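Local structure of SIS domain protein (Listeria monocytogenes str. 4b F2365, 3FXA) at residues A[39-44]-A[93-98]; A[45-50]-A[89-94]; A[51-56]-A[106-111]; A[58-63]-A[97-102]. The protein is a putative sugar-phosphate isomerase of the SIS domain family and probably binds phosphorylated sugars. One frame throughout, in Å; residues are numbered along the deposited sequence. Where two conformers were deposited one is given.

Overall arrangement
All four contacts are built on or beside two adjacent parallel strands, 48-51 and 95-99. Contacts 1 and 2, centres about 7 Å apart, share Glu93 and Asp94 and lie where these strands begin. Contacts 3 and 4 lie toward their C-terminal ends, centres about 8 Å apart; about 18 Å separates the centres of contacts 1 and 3. Contacts 1 and 4 draw on one face of strand 95-99 through Ile95, Ile97 and Ile99, whereas in contact 3 Ala51, at the end of strand 48-51, packs on the opposite face of the sheet. By analogy with SIS isomerases, the turns at 52-56 and after Ile99 would border the sugar-phosphate site, nearest contacts 3 and 4.

Contact 1 (A[39-44]-A[93-98]); sequences EKIAEC and EDILIL
The terminal methyl of Ile95 is the focus of this contact, its CD1 touching the last turn of helix 31-43 and Cys44. Ile95 CD1 approaches Ile41 CG1 to 3.7 Å, the two isoleucine chains crossing at about a right angle, and lies 3.8 Å from the backbone oxygen Lys40 O. The lysine's second methylene adds an oblique contact, Lys40 CG lying 4.1 Å from Ile95 CD1. From another side Cys44 packs on the same chain: its CB is 3.9 Å from Ile95 CD1, its SG 3.9 Å from Ile95 CG1 and 3.4 Å from Glu93 O. Ile95 CG1 is anti to the carbonyl carbon (chi1 -58°) and its chain is extended, which drives CD1 at the helix; Cys44 SG is anti to its backbone N (chi1 -169°). No hydrogen bond joins the segments; the contact is van der Waals packing, mostly between apolar groups. In the next shell, Ile95 touches Ile123 of the adjoining strand, Ile41 packs on Ile48 and on Leu174 of helix 157-177, and Ile41 O accepts a hydrogen bond from Arg72 NH2. Such a helix end laid on the beginning of a parallel strand is characteristic of the layered alpha/beta fold of SIS domains.

Contact 2 (A[45-50]-A[89-94]); sequences TGKIVV and VLQKED
Lys47 and Asp94 form a doubly held pair, joined at both the backbone and the side-chain end of the lysine. Lys47 NZ makes a salt bridge of 2.8 Å to Asp94 OD2, using its syn lone pair, while Lys47 N donates to Asp94 OD1 at 2.9 Å (157°) from above the carboxylate plane. Lys47 NZ also donates to Val89 O at 2.7 Å, nearly along the C=O axis (178°). The lysine chain is extended until a bend at chi4 (-59°) turns NZ between these acceptors. OD2 takes a second donor, Gln91 N, at 2.8 Å from Asp94 OD2 and above the plane, within the type I turn 91-94. One water bridges the segments, accepting from Thr45 N and donating to Glu93 O. Close by, Gly46 CA passes 3.5 Å from Asp94 OD1. Apolar groups finish the interface: Val49 CG2 meets Leu90 CD1 at 3.8 Å, and Val89 CG2 lies 3.7 Å from Lys47 CE. Lys47 also packs against Lys47 of the second subunit. With three N-H donors shared between its two oxygens, Asp94 is probably ionised; its charge, together with the Val89 carbonyl, would favour the protonated form of the buried Lys47 amine.

Contact 3 (A[51-56]-A[106-111]); sequences AGCGTS and GELLNL
Two flat groups, the carboxylate of Glu107 and the peptide joining Ala51 to Gly52, each have one face covered across this contact. Cys53 SG sits almost straight above the carboxylate, 4.0 Å from Glu107 CD, meeting its face. The glutamate chain leaves with CG anti to the carbonyl carbon and bends at chi2 (85°), curling around the sulphur, with Glu107 CB 3.7 Å and Glu107 CG 3.9 Å from Cys53 SG. The peptide is roofed by the two methyls of Leu108, both standing on one side of its plane, CD2 at 4.0 Å from Gly52 N and CD1 at 4.0 Å from Ala51 O. Beneath Leu108, the single methyl of Ala51 fits between two leucine branches: Ala51 CB is 3.9 Å from Leu108 CD2 and 3.8 Å from Leu111 CD1. No hydrogen bond crosses the interface. Gly54 occupies the N-cap position of helix 55-69, and its N bonds to Asp81 OD1 of the third subunit; His84 of that subunit packs on both Cys53 and Glu107. Strand 48-51, the glycine-containing turn and helix 55-69 form the strand-turn-helix unit of the Rossmann-like SIS fold, whose turns at strand C-terminal ends probably border the sugar-phosphate site, as in relatives. Segment 106-111 lies over the start of that turn, Leu108 reaching Pro79 of helix 79-86 and Ile133 of helix 132-136, Leu111 reaching Leu98 of strand 95-99.

Contact 4 (A[58-63]-A[97-102]); sequences VAAKKL and ILISKG
Helix-on-sheet packing of the Rossmann-like alpha/beta fold of SIS domains is the setting here: helix 55-69 follows strand 48-51 and lies over its neighbour, strand 95-99. The short axes of 58-63 and 97-99 come within 9.1 Å of each other and run at 146° between their N-to-C directions, so the helix returns roughly antiparallel to the strand. Two alanines let the backbones approach, with Ala60 and Ile99 the nearest CA pair at 6.8 Å. Ile97 and Ile99 both point toward the helix, whereas the intervening Leu98 points away. Leu63 CD2 meets Ile99 CD1 tip to tip at 4.1 Å; the leucine chain crosses Ile97 obliquely, with Leu63 CD2 4.2 Å from Ile97 CD1. All five touching residues are buried; the side chains that meet are all apolar, and no hydrogen bond joins the segments. Beyond them, Val163 and Phe167 of helix 157-177 pack on Ile99 and Leu63 respectively. Turned away from strand 95-99, Lys61 packs on Lys61 of the fourth subunit, placing this helix at a subunit interface. The tightest fit is at Ile99: with CG1 anti to the carbonyl carbon (chi1 -55°) and the chain extended (chi2 175°), its CD1 rests 3.9 Å from Ala60 CB, 4.1 Å from Ala59 CB and only 3.6 Å from Ala60 N.

Contact 1 (A[39-44]-A[93-98])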
loop_
_atom_site.group_PDB
_atom_site.type_symbol
_atom_site.label_atom_id
_atom_site.label_comp_id
_atom_site.label_asym_id
_atom_site.label_seq_id
_atom_site.Cartn_x
_atom_site.Cartn_y
_atom_site.Cartn_z
ATOM N N GLU A 39 21.245 -14.150 -13.113
ATOM C CA GLU A 39 20.921 -15.012 -14.261
ATOM C C GLU A 39 19.454 -15.387 -14.263
ATOM O O GLU A 39 18.758 -15.201 -15.272
ATOM C CB GLU A 39 21.777 -16.289 -14.240
ATOM C CG GLU A 39 23.245 -16.051 -14.532
ATOM C CD GLU A 39 24.132 -17.304 -14.386
ATOM O OE1 GLU A 39 23.748 -18.285 -13.713
ATOM O OE2 GLU A 39 25.243 -17.294 -14.937
ATOM N N LYS A 40 18.996 -15.864 -13.111
ATOM C CA LYS A 40 17.597 -16.294 -12.947
ATOM C C LYS A 40 16.608 -15.156 -13.217
ATOM O O LYS A 40 15.597 -15.380 -13.888
ATOM C CB LYS A 40 17.359 -16.868 -11.553
ATOM C CG LYS A 40 16.097 -17.726 -11.416
ATOM C CD LYS A 40 16.310 -19.117 -12.012
ATOM C CE LYS A 40 15.071 -19.995 -11.886
ATOM N NZ LYS A 40 15.235 -21.254 -12.664
ATOM N N ILE A 41 16.884 -13.955 -12.693
ATOM C CA ILE A 41 15.995 -12.786 -12.879
ATOM C C ILE A 41 16.028 -12.296 -14.328
ATOM O O ILE A 41 14.988 -11.970 -14.887
ATOM C CB ILE A 41 16.226 -11.671 -11.834
ATOM C CG1 ILE A 41 15.855 -12.191 -10.440
ATOM C CG2 ILE A 41 15.450 -10.370 -12.173
ATOM C CD1 ILE A 41 16.228 -11.197 -9.305
ATOM N N ALA A 42 17.203 -12.307 -14.954
ATOM C CA ALA A 42 17.327 -11.983 -16.385
ATOM C C ALA A 42 16.523 -12.945 -17.277
ATOM O O ALA A 42 15.914 -12.510 -18.234
ATOM C CB ALA A 42 18.785 -12.006 -16.817
ATOM N N GLU A 43 16.495 -14.222 -16.904
ATOM C CA GLU A 43 15.785 -15.284 -17.651
ATOM C C GLU A 43 14.275 -15.341 -17.358
ATOM O O GLU A 43 13.518 -15.968 -18.103
ATOM C CB GLU A 43 16.427 -16.658 -17.343
ATOM C CG GLU A 43 17.852 -16.798 -17.916
ATOM C CD GLU A 43 18.650 -18.003 -17.404
ATOM O OE1 GLU A 43 18.209 -18.736 -16.493
ATOM O OE2 GLU A 43 19.768 -18.199 -17.921
ATOM N N CYS A 44 13.831 -14.677 -16.298
ATOM C CA CYS A 44 12.411 -14.763 -15.874
ATOM C C CYS A 44 11.408 -14.229 -16.908
ATOM O O CYS A 44 11.484 -13.085 -17.333
ATOM C CB CYS A 44 12.235 -14.051 -14.541
ATOM S SG CYS A 44 10.642 -14.345 -13.766
ATOM N N GLU A 93 5.820 -19.477 -13.388
ATOM C CA GLU A 93 6.927 -18.804 -14.073
ATOM C C GLU A 93 7.510 -17.665 -13.246
ATOM O O GLU A 93 8.416 -16.955 -13.724
ATOM C CB GLU A 93 6.496 -18.231 -15.450
ATOM C CG GLU A 93 5.497 -19.076 -16.298
ATOM C CD GLU A 93 4.011 -18.935 -15.867
ATOM O OE1 GLU A 93 3.553 -17.817 -15.546
ATOM O OE2 GLU A 93 3.309 -19.964 -15.845
ATOM N N ASP A 94 7.040 -17.502 -12.011
ATOM C CA ASP A 94 7.469 -16.401 -11.161
ATOM C C ASP A 94 8.609 -16.766 -10.216
ATOM O O ASP A 94 8.921 -17.939 -9.990
ATOM C CB ASP A 94 6.296 -15.880 -10.315
ATOM C CG ASP A 94 5.172 -15.259 -11.143
ATOM O OD1 ASP A 94 5.348 -14.971 -12.337
ATOM O OD2 ASP A 94 4.095 -15.047 -10.536
ATOM N N ILE A 95 9.186 -15.719 -9.635
ATOM C CA ILE A 95 10.227 -15.832 -8.632
ATOM C C ILE A 95 9.676 -15.235 -7.348
ATOM O O ILE A 95 9.322 -14.061 -7.357
ATOM C CB ILE A 95 11.491 -15.052 -9.030
ATOM C CG1 ILE A 95 12.049 -15.551 -10.390
ATOM C CG2 ILE A 95 12.525 -15.181 -7.913
ATOM C CD1 ILE A 95 13.275 -14.801 -10.909
ATOM N N LEU A 96 9.540 -16.049 -6.294
ATOM C CA LEU A 96 9.121 -15.567 -4.978
ATOM C C LEU A 96 10.385 -15.271 -4.173
ATOM O O LEU A 96 11.265 -16.135 -4.070
ATOM C CB LEU A 96 8.229 -16.589 -4.258
ATOM C CG LEU A 96 7.765 -16.268 -2.832
ATOM C CD1 LEU A 96 6.866 -15.017 -2.791
ATOM C CD2 LEU A 96 7.053 -17.466 -2.197
ATOM N N ILE A 97 10.474 -14.052 -3.658
ATOM C CA ILE A 97 11.573 -13.613 -2.812
ATOM C C ILE A 97 10.995 -13.358 -1.424
ATOM O O ILE A 97 10.117 -12.490 -1.248
ATOM C CB ILE A 97 12.291 -12.351 -3.343
ATOM C CG1 ILE A 97 12.758 -12.561 -4.792
ATOM C CG2 ILE A 97 13.453 -11.966 -2.393
ATOM C CD1 ILE A 97 13.613 -11.399 -5.386
ATOM N N LEU A 98 11.455 -14.143 -0.448
ATOM C CA LEU A 98 11.044 -13.974 0.945
ATOM C C LEU A 98 12.191 -13.312 1.705
ATOM O O LEU A 98 13.310 -13.821 1.698
ATOM C CB LEU A 98 10.675 -15.306 1.568
ATOM C CG LEU A 98 9.508 -16.046 0.890
ATOM C CD1 LEU A 98 9.225 -17.346 1.633
ATOM C CD2 LEU A 98 8.216 -15.208 0.795
#

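Contact 2 (A[45-50]-A[89-94])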
loop_
_atom_site.group_PDB
_atom_site.type_symbol
_atom_site.label_atom_id
_atom_site.label_comp_id
_atom_site.label_asym_id
_atom_site.label_seq_id
_atom_site.Cartn_x
_atom_site.Cartn_y
_atom_site.Cartn_z
ATOM N N THR A 45 10.464 -15.083 -17.319
ATOM C CA THR A 45 9.383 -14.708 -18.248
ATOM C C THR A 45 8.078 -14.321 -17.522
ATOM O O THR A 45 7.108 -13.892 -18.175
ATOM C CB THR A 45 9.066 -15.855 -19.246
ATOM O OG1 THR A 45 8.555 -16.999 -18.548
ATOM C CG2 THR A 45 10.321 -16.231 -20.013
ATOM N N GLY A 46 8.046 -14.479 -16.197
ATOM C CA GLY A 46 6.885 -14.087 -15.376
ATOM C C GLY A 46 7.155 -12.768 -14.665
ATOM O O GLY A 46 7.524 -11.768 -15.294
ATOM N N LYS A 47 6.980 -12.772 -13.352
ATOM C CA LYS A 47 7.235 -11.598 -12.518
ATOM C C LYS A 47 7.875 -11.999 -11.218
ATOM O O LYS A 47 7.905 -13.167 -10.861
ATOM C CB LYS A 47 5.927 -10.843 -12.260
ATOM C CG LYS A 47 4.887 -11.633 -11.484
ATOM C CD LYS A 47 3.575 -10.907 -11.458
ATOM C CE LYS A 47 2.517 -11.745 -10.799
ATOM N NZ LYS A 47 2.277 -13.068 -11.461
ATOM N N ILE A 48 8.387 -10.989 -10.515
ATOM C CA ILE A 48 9.035 -11.178 -9.227
ATOM C C ILE A 48 8.023 -10.831 -8.129
ATOM O O ILE A 48 7.539 -9.729 -8.079
ATOM C CB ILE A 48 10.282 -10.293 -9.103
ATOM C CG1 ILE A 48 11.271 -10.561 -10.260
ATOM C CG2 ILE A 48 10.968 -10.536 -7.759
ATOM C CD1 ILE A 48 12.416 -9.552 -10.342
ATOM N N VAL A 49 7.735 -11.762 -7.240
ATOM C CA VAL A 49 6.779 -11.515 -6.142
ATOM C C VAL A 49 7.646 -11.430 -4.887
ATOM O O VAL A 49 8.373 -12.365 -4.593
ATOM C CB VAL A 49 5.745 -12.654 -6.048
ATOM C CG1 VAL A 49 4.744 -12.357 -4.966
ATOM C CG2 VAL A 49 5.029 -12.828 -7.395
ATOM N N VAL A 50 7.605 -10.313 -4.153
ATOM C CA VAL A 50 8.459 -10.150 -2.955
ATOM C C VAL A 50 7.583 -10.010 -1.714
ATOM O O VAL A 50 6.641 -9.223 -1.728
ATOM C CB VAL A 50 9.439 -8.969 -3.061
ATOM C CG1 VAL A 50 10.610 -9.086 -2.023
ATOM C CG2 VAL A 50 10.013 -8.885 -4.468
ATOM N N VAL A 89 -1.728 -14.272 -6.938
ATOM C CA VAL A 89 -0.845 -13.443 -7.783
ATOM C C VAL A 89 0.425 -14.223 -8.232
ATOM O O VAL A 89 1.008 -13.888 -9.264
ATOM C CB VAL A 89 -0.428 -12.100 -7.072
ATOM C CG1 VAL A 89 0.682 -12.342 -6.051
ATOM C CG2 VAL A 89 0.046 -11.039 -8.070
ATOM N N LEU A 90 0.826 -15.223 -7.437
ATOM C CA LEU A 90 2.026 -16.027 -7.661
ATOM C C LEU A 90 1.734 -17.137 -8.662
ATOM O O LEU A 90 0.794 -17.919 -8.480
ATOM C CB LEU A 90 2.492 -16.657 -6.347
ATOM C CG LEU A 90 3.763 -17.517 -6.398
ATOM C CD1 LEU A 90 4.927 -16.594 -6.772
ATOM C CD2 LEU A 90 3.990 -18.205 -5.070
ATOM N N GLN A 91 2.532 -17.198 -9.718
ATOM C CA GLN A 91 2.367 -18.214 -10.778
ATOM C C GLN A 91 3.659 -19.031 -10.981
ATOM O O GLN A 91 4.731 -18.691 -10.458
ATOM C CB GLN A 91 1.847 -17.544 -12.062
ATOM C CG GLN A 91 0.500 -16.878 -11.888
ATOM C CD GLN A 91 -0.585 -17.873 -11.494
ATOM O OE1 GLN A 91 -0.663 -18.970 -12.051
ATOM N NE2 GLN A 91 -1.441 -17.494 -10.547
ATOM N N LYS A 92 3.535 -20.138 -11.724
ATOM C CA LYS A 92 4.661 -21.091 -11.953
ATOM C C LYS A 92 5.960 -20.456 -12.497
ATOM O O LYS A 92 7.034 -20.790 -12.026
ATOM C CB LYS A 92 4.191 -22.279 -12.836
ATOM C CG LYS A 92 5.256 -23.351 -13.131
ATOM C CD LYS A 92 4.592 -24.550 -13.814
ATOM C CE LYS A 92 5.591 -25.641 -14.159
ATOM N NZ LYS A 92 6.215 -26.242 -12.940
ATOM N N GLU A 93 5.820 -19.477 -13.388
ATOM C CA GLU A 93 6.927 -18.804 -14.073
ATOM C C GLU A 93 7.510 -17.665 -13.246
ATOM O O GLU A 93 8.416 -16.955 -13.724
ATOM C CB GLU A 93 6.496 -18.231 -15.450
ATOM C CG GLU A 93 5.497 -19.076 -16.298
ATOM C CD GLU A 93 4.011 -18.935 -15.867
ATOM O OE1 GLU A 93 3.553 -17.817 -15.546
ATOM O OE2 GLU A 93 3.309 -19.964 -15.845
ATOM N N ASP A 94 7.040 -17.502 -12.011
ATOM C CA ASP A 94 7.469 -16.401 -11.161
ATOM C C ASP A 94 8.609 -16.766 -10.216
ATOM O O ASP A 94 8.921 -17.939 -9.990
ATOM C CB ASP A 94 6.296 -15.880 -10.315
ATOM C CG ASP A 94 5.172 -15.259 -11.143
ATOM O OD1 ASP A 94 5.348 -14.971 -12.337
ATOM O OD2 ASP A 94 4.095 -15.047 -10.536
HETATM O O HOH W 1 10.091 -17.361 -15.831
#

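Contact 3 (A[51-56]-A[106-111])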
loop_
_atom_site.group_PDB
_atom_site.type_symbol
_atom_site.label_atom_id
_atom_site.label_comp_id
_atom_site.label_asym_id
_atom_site.label_seq_id
_atom_site.Cartn_x
_atom_site.Cartn_y
_atom_site.Cartn_z
ATOM N N ALA A 51 7.920 -10.750 -0.649
ATOM C CA ALA A 51 7.193 -10.690 0.631
ATOM C C ALA A 51 8.116 -10.423 1.820
ATOM O O ALA A 51 9.222 -10.946 1.895
ATOM C CB ALA A 51 6.455 -12.010 0.874
ATOM N N GLY A 52 7.635 -9.629 2.763
ATOM C CA GLY A 52 8.346 -9.332 3.995
ATOM C C GLY A 52 7.380 -8.665 4.957
ATOM O O GLY A 52 6.325 -8.150 4.521
ATOM N N CYS A 53 7.741 -8.715 6.240
ATOM C CA CYS A 53 7.005 -8.103 7.352
ATOM C C CYS A 53 7.819 -6.948 7.942
ATOM O O CYS A 53 9.040 -7.063 8.106
ATOM C CB CYS A 53 6.787 -9.125 8.457
ATOM S SG CYS A 53 5.732 -10.480 8.027
ATOM N N GLY A 54 7.124 -5.877 8.320
ATOM C CA GLY A 54 7.747 -4.720 8.939
ATOM C C GLY A 54 8.856 -4.139 8.082
ATOM O O GLY A 54 8.633 -3.851 6.917
ATOM N N THR A 55 10.044 -4.011 8.674
ATOM C CA THR A 55 11.210 -3.443 7.992
ATOM C C THR A 55 11.617 -4.285 6.767
ATOM O O THR A 55 11.981 -3.735 5.715
ATOM C CB THR A 55 12.378 -3.204 9.003
ATOM O OG1 THR A 55 13.349 -2.320 8.431
ATOM C CG2 THR A 55 13.022 -4.527 9.471
ATOM N N SER A 56 11.561 -5.618 6.900
ATOM C CA SER A 56 11.821 -6.534 5.754
ATOM C C SER A 56 10.810 -6.246 4.620
ATOM O O SER A 56 11.138 -6.370 3.445
ATOM C CB SER A 56 11.739 -7.995 6.162
ATOM O OG SER A 56 12.815 -8.354 6.990
ATOM N N GLY A 106 6.867 -16.591 10.840
ATOM C CA GLY A 106 5.667 -17.420 10.574
ATOM C C GLY A 106 4.783 -16.984 9.419
ATOM O O GLY A 106 4.333 -17.821 8.636
ATOM N N GLU A 107 4.600 -15.670 9.284
ATOM C CA GLU A 107 3.804 -15.072 8.199
ATOM C C GLU A 107 4.331 -15.430 6.804
ATOM O O GLU A 107 3.560 -15.534 5.853
ATOM C CB GLU A 107 3.747 -13.538 8.299
ATOM C CG GLU A 107 3.036 -12.955 9.506
ATOM C CD GLU A 107 3.887 -12.809 10.760
ATOM O OE1 GLU A 107 4.926 -13.497 10.907
ATOM O OE2 GLU A 107 3.485 -11.996 11.622
ATOM N N LEU A 108 5.651 -15.566 6.679
ATOM C CA LEU A 108 6.297 -15.927 5.418
ATOM C C LEU A 108 6.365 -17.425 5.238
ATOM O O LEU A 108 6.220 -17.907 4.113
ATOM C CB LEU A 108 7.712 -15.330 5.324
ATOM C CG LEU A 108 7.867 -13.800 5.466
ATOM C CD1 LEU A 108 9.272 -13.361 5.034
ATOM C CD2 LEU A 108 6.873 -13.060 4.616
ATOM N N LEU A 109 6.583 -18.171 6.327
ATOM C CA LEU A 109 6.664 -19.638 6.244
ATOM C C LEU A 109 5.352 -20.213 5.724
ATOM O O LEU A 109 5.366 -21.181 4.977
ATOM C CB LEU A 109 7.022 -20.278 7.585
ATOM C CG LEU A 109 8.346 -19.925 8.263
ATOM C CD1 LEU A 109 8.590 -20.842 9.455
ATOM C CD2 LEU A 109 9.547 -19.969 7.290
ATOM N N ASN A 110 4.233 -19.590 6.120
ATOM C CA ASN A 110 2.877 -19.924 5.625
ATOM C C ASN A 110 2.666 -19.788 4.101
ATOM O O ASN A 110 1.695 -20.331 3.584
ATOM C CB ASN A 110 1.805 -19.082 6.349
ATOM C CG ASN A 110 1.645 -19.441 7.828
ATOM O OD1 ASN A 110 2.006 -20.525 8.278
ATOM N ND2 ASN A 110 1.074 -18.517 8.582
ATOM N N LEU A 111 3.571 -19.071 3.411
ATOM C CA LEU A 111 3.572 -18.855 1.966
ATOM C C LEU A 111 4.337 -19.924 1.191
ATOM O O LEU A 111 4.151 -20.048 -0.021
ATOM C CB LEU A 111 4.208 -17.475 1.630
ATOM C CG LEU A 111 3.724 -16.284 2.472
ATOM C CD1 LEU A 111 4.413 -14.948 2.084
ATOM C CD2 LEU A 111 2.196 -16.163 2.456
#

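Contact 4 (A[58-63]-A[97-102])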
loop_
_atom_site.group_PDB
_atom_site.type_symbol
_atom_site.label_atom_id
_atom_site.label_comp_id
_atom_site.label_asym_id
_atom_site.label_seq_id
_atom_site.Cartn_x
_atom_site.Cartn_y
_atom_site.Cartn_z
ATOM N N VAL A 58 9.562 -3.187 3.961
ATOM C CA VAL A 58 9.983 -1.956 3.293
ATOM C C VAL A 58 11.117 -2.320 2.299
ATOM O O VAL A 58 11.126 -1.813 1.164
ATOM C CB VAL A 58 10.358 -0.816 4.260
ATOM C CG1 VAL A 58 10.759 0.433 3.455
ATOM C CG2 VAL A 58 9.195 -0.551 5.251
ATOM N N ALA A 59 12.043 -3.182 2.733
ATOM C CA ALA A 59 13.099 -3.711 1.834
ATOM C C ALA A 59 12.457 -4.383 0.629
ATOM O O ALA A 59 12.841 -4.123 -0.502
ATOM C CB ALA A 59 13.994 -4.710 2.564
ATOM N N ALA A 60 11.406 -5.181 0.873
ATOM C CA ALA A 60 10.699 -5.863 -0.226
ATOM C C ALA A 60 10.120 -4.876 -1.240
ATOM O O ALA A 60 10.231 -5.047 -2.474
ATOM C CB ALA A 60 9.584 -6.793 0.331
ATOM N N LYS A 61 9.521 -3.804 -0.713
ATOM C CA LYS A 61 8.956 -2.744 -1.542
ATOM C C LYS A 61 10.054 -2.017 -2.344
ATOM O O LYS A 61 9.797 -1.566 -3.465
ATOM C CB LYS A 61 8.121 -1.787 -0.716
ATOM C CG LYS A 61 6.841 -2.449 -0.219
ATOM C CD LYS A 61 6.126 -1.596 0.811
ATOM C CE LYS A 61 4.892 -2.342 1.370
ATOM N NZ LYS A 61 4.146 -1.642 2.459
ATOM N N LYS A 62 11.273 -1.944 -1.783
ATOM C CA LYS A 62 12.376 -1.271 -2.487
ATOM C C LYS A 62 12.781 -2.158 -3.687
ATOM O O LYS A 62 12.904 -1.664 -4.818
ATOM C CB LYS A 62 13.535 -0.945 -1.531
ATOM C CG LYS A 62 14.341 0.298 -1.927
ATOM C CD LYS A 62 15.027 0.145 -3.253
ATOM C CE LYS A 62 15.789 1.342 -3.642
ATOM N NZ LYS A 62 16.655 1.082 -4.824
ATOM N N LEU A 63 12.936 -3.460 -3.452
ATOM C CA LEU A 63 13.188 -4.416 -4.537
ATOM C C LEU A 63 12.126 -4.299 -5.657
ATOM O O LEU A 63 12.461 -4.176 -6.851
ATOM C CB LEU A 63 13.227 -5.852 -4.050
ATOM C CG LEU A 63 14.485 -6.443 -3.396
ATOM C CD1 LEU A 63 14.918 -5.744 -2.121
ATOM C CD2 LEU A 63 14.259 -7.934 -3.168
ATOM N N ILE A 97 10.474 -14.052 -3.658
ATOM C CA ILE A 97 11.573 -13.613 -2.812
ATOM C C ILE A 97 10.995 -13.358 -1.424
ATOM O O ILE A 97 10.117 -12.490 -1.248
ATOM C CB ILE A 97 12.291 -12.351 -3.343
ATOM C CG1 ILE A 97 12.758 -12.561 -4.792
ATOM C CG2 ILE A 97 13.453 -11.966 -2.393
ATOM C CD1 ILE A 97 13.613 -11.399 -5.386
ATOM N N LEU A 98 11.455 -14.143 -0.448
ATOM C CA LEU A 98 11.044 -13.974 0.945
ATOM C C LEU A 98 12.191 -13.312 1.705
ATOM O O LEU A 98 13.310 -13.821 1.698
ATOM C CB LEU A 98 10.675 -15.306 1.568
ATOM C CG LEU A 98 9.508 -16.046 0.890
ATOM C CD1 LEU A 98 9.225 -17.346 1.633
ATOM C CD2 LEU A 98 8.216 -15.208 0.795
ATOM N N ILE A 99 11.904 -12.180 2.356
ATOM C CA ILE A 99 12.916 -11.402 3.112
ATOM C C ILE A 99 12.595 -11.511 4.597
ATOM O O ILE A 99 11.550 -11.034 5.064
ATOM C CB ILE A 99 12.982 -9.911 2.729
ATOM C CG1 ILE A 99 13.198 -9.742 1.226
ATOM C CG2 ILE A 99 14.123 -9.195 3.530
ATOM C CD1 ILE A 99 13.152 -8.316 0.729
ATOM N N SER A 100 13.449 -12.231 5.309
ATOM C CA SER A 100 13.301 -12.439 6.744
ATOM C C SER A 100 14.668 -12.576 7.377
ATOM O O SER A 100 15.352 -13.557 7.100
ATOM C CB SER A 100 12.477 -13.707 6.990
ATOM O OG SER A 100 12.629 -14.120 8.328
ATOM N N LYS A 101 15.045 -11.635 8.250
ATOM C CA LYS A 101 16.377 -11.659 8.890
ATOM C C LYS A 101 16.645 -12.987 9.571
ATOM O O LYS A 101 17.590 -13.657 9.209
ATOM C CB LYS A 101 16.560 -10.500 9.880
ATOM C CG LYS A 101 17.953 -10.343 10.487
ATOM C CD LYS A 101 17.931 -9.099 11.372
ATOM C CE LYS A 101 19.218 -8.816 12.115
ATOM N NZ LYS A 101 19.638 -9.905 13.017
ATOM N N GLY A 102 15.805 -13.376 10.534
ATOM C CA GLY A 102 15.950 -14.661 11.214
ATOM C C GLY A 102 15.561 -15.878 10.376
ATOM O O GLY A 102 15.923 -16.994 10.743
#